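Local coordinates for protein deadlock (Drosophila melanogaster, PDB 5XYV) that binds the Rhino chromoshadow domain through its N-terminal region as part of the Rhino-Deadlock-Cutoff complex and is required for oogenesis and germline maintenance, at residues Thr21-Ser26 against Gln31-Phe36. Numbering follows the deposited sequence.
Sequences TTLGTS and QEWNTF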
loop_
_atom_site.group_PDB
_atom_site.type_symbol
_atom_site.label_atom_id
_atom_site.label_comp_id
_atom_site.label_asym_id
_atom_site.label_seq_id
_atom_site.Cartn_x
_atom_site.Cartn_y
_atom_site.Cartn_z
ATOM N N THR C 21 7.413 -20.313 10.759
ATOM C CA THR C 21 8.846 -20.593 10.678
ATOM C C THR C 21 9.700 -19.328 10.799
ATOM O O THR C 21 10.827 -19.354 11.303
ATOM C CB THR C 21 9.170 -21.307 9.358
ATOM O OG1 THR C 21 8.474 -22.557 9.338
ATOM C CG2 THR C 21 10.680 -21.538 9.198
ATOM N N THR C 22 9.126 -18.218 10.344
ATOM C CA THR C 22 9.783 -16.919 10.299
ATOM C C THR C 22 9.823 -16.128 11.635
ATOM O O THR C 22 10.848 -15.497 11.951
ATOM C CB THR C 22 9.095 -16.064 9.207
ATOM O OG1 THR C 22 9.304 -16.703 7.941
ATOM C CG2 THR C 22 9.646 -14.644 9.159
ATOM N N LEU C 23 8.743 -16.179 12.422
ATOM C CA LEU C 23 8.622 -15.313 13.611
ATOM C C LEU C 23 9.232 -15.807 14.986
ATOM O O LEU C 23 9.702 -14.951 15.739
ATOM C CB LEU C 23 7.137 -14.894 13.793
ATOM C CG LEU C 23 6.636 -13.941 12.669
ATOM C CD1 LEU C 23 5.200 -13.435 12.870
ATOM C CD2 LEU C 23 7.581 -12.755 12.403
ATOM N N GLY C 24 9.225 -17.071 15.422
ATOM C CA GLY C 24 8.321 -18.155 15.133
ATOM C C GLY C 24 7.518 -18.498 16.385
ATOM O O GLY C 24 7.169 -17.571 17.114
ATOM N N THR C 25 7.221 -19.781 16.657
ATOM C CA THR C 25 6.070 -20.082 17.529
ATOM C C THR C 25 6.208 -19.569 18.958
ATOM O O THR C 25 5.212 -19.188 19.561
ATOM C CB THR C 25 5.729 -21.610 17.600
ATOM O OG1 THR C 25 6.836 -22.344 18.154
ATOM C CG2 THR C 25 5.340 -22.161 16.222
ATOM N N SER C 26 7.422 -19.526 19.504
ATOM C CA SER C 26 7.594 -19.082 20.900
ATOM C C SER C 26 7.548 -17.550 21.058
ATOM O O SER C 26 7.665 -17.024 22.160
ATOM C CB SER C 26 8.909 -19.611 21.477
ATOM O OG SER C 26 9.992 -18.863 20.972
ATOM N N GLN C 31 -2.792 -17.965 22.359
ATOM C CA GLN C 31 -4.047 -17.295 22.065
ATOM C C GLN C 31 -3.840 -16.095 21.122
ATOM O O GLN C 31 -4.723 -15.762 20.335
ATOM C CB GLN C 31 -4.726 -16.856 23.364
ATOM C CG GLN C 31 -3.814 -16.033 24.253
ATOM C CD GLN C 31 -3.093 -16.868 25.309
ATOM O OE1 GLN C 31 -2.843 -18.064 25.126
ATOM N NE2 GLN C 31 -2.737 -16.226 26.410
ATOM N N GLU C 32 -2.678 -15.449 21.213
ATOM C CA GLU C 32 -2.260 -14.469 20.214
ATOM C C GLU C 32 -2.185 -15.075 18.820
ATOM O O GLU C 32 -2.558 -14.441 17.850
ATOM C CB GLU C 32 -0.895 -13.875 20.556
ATOM C CG GLU C 32 -0.883 -12.878 21.706
ATOM C CD GLU C 32 0.542 -12.451 22.071
ATOM O OE1 GLU C 32 1.497 -13.115 21.623
ATOM O OE2 GLU C 32 0.714 -11.447 22.795
ATOM N N TRP C 33 -1.656 -16.284 18.731
ATOM C CA TRP C 33 -1.525 -16.996 17.475
ATOM C C TRP C 33 -2.886 -17.357 16.944
ATOM O O TRP C 33 -3.149 -17.219 15.746
ATOM C CB TRP C 33 -0.683 -18.274 17.642
ATOM C CG TRP C 33 0.779 -18.037 17.648
ATOM C CD1 TRP C 33 1.664 -18.349 18.642
ATOM C CD2 TRP C 33 1.558 -17.443 16.597
ATOM N NE1 TRP C 33 2.941 -17.977 18.278
ATOM C CE2 TRP C 33 2.901 -17.418 17.023
ATOM C CE3 TRP C 33 1.242 -16.921 15.339
ATOM C CZ2 TRP C 33 3.929 -16.896 16.240
ATOM C CZ3 TRP C 33 2.258 -16.402 14.567
ATOM C CH2 TRP C 33 3.589 -16.407 15.012
ATOM N N ASN C 34 -3.740 -17.851 17.841
ATOM C CA ASN C 34 -5.067 -18.280 17.423
ATOM C C ASN C 34 -5.856 -17.145 16.804
ATOM O O ASN C 34 -6.562 -17.367 15.824
ATOM C CB ASN C 34 -5.852 -18.895 18.582
ATOM C CG ASN C 34 -5.467 -20.340 18.833
ATOM O OD1 ASN C 34 -4.712 -20.933 18.059
ATOM N ND2 ASN C 34 -5.996 -20.922 19.902
ATOM N N THR C 35 -5.732 -15.932 17.347
ATOM C CA THR C 35 -6.517 -14.805 16.804
ATOM C C THR C 35 -5.974 -14.359 15.459
ATOM O O THR C 35 -6.736 -14.087 14.547
ATOM C CB THR C 35 -6.565 -13.569 17.745
ATOM O OG1 THR C 35 -5.275 -12.966 17.826
ATOM C CG2 THR C 35 -7.049 -13.949 19.102
ATOM N N PHE C 36 -4.657 -14.287 15.350
ATOM C CA PHE C 36 -4.002 -14.000 14.085
ATOM C C PHE C 36 -4.320 -15.041 13.023
ATOM O O PHE C 36 -4.503 -14.699 11.855
ATOM C CB PHE C 36 -2.484 -13.914 14.275
ATOM C CG PHE C 36 -2.033 -12.600 14.800
ATOM C CD1 PHE C 36 -2.632 -11.433 14.355
ATOM C CD2 PHE C 36 -1.028 -12.522 15.738
ATOM C CE1 PHE C 36 -2.233 -10.211 14.853
ATOM C CE2 PHE C 36 -0.617 -11.307 16.225
ATOM C CZ PHE C 36 -1.220 -10.156 15.791
#
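Where the chain leaves helix 9-23 and turns back as helix 30-45, the backbones of Thr25 and Trp33 come closest, with their CA atoms 8.2 Å apart, and the Trp33 indole spans that distance. This is an alpha-alpha hairpin, two helices joined by a short loop, in the Rhino-binding N-terminal region of Deadlock. Gly24 is the first residue to leave helical geometry, and the peptide bond between Leu23 and Gly24 is cis; the loop beyond it presents two successive carbonyls to the rim of the indole. The polar link is a hydrogen bond from Trp33 NE1 to Thr25 O, 2.9 Å long and moderately bent, with an N-H...O angle of 152°. NE1 approaches tilted 26° from the carbonyl plane, and the oxygen in turn lies near the ring plane, at the indole edge. Further along the same edge, Gly24 O sits 3.4 Å from Trp33 CZ2, and that oxygen also hydrogen-bonds Ser27 OG. With chi1 at -81°, Trp33 CG stands anti to its carbonyl carbon, which sends the ring across to the loop. Trp33 is buried: Leu20 of helix 9-23 and Ser27 also pack on its side chain, and Lys28 makes a cation-pi contact with it. On the Rhino chain, Asp26 packs against Leu23 and Met23 against Phe36, placing the hairpin beside the partner domain. The apolar part of the contact falls at the far end of the indole, where Leu23 meets Trp33 obliquely, its CB and its CD1 each 4.0 Å from Trp33 CH2.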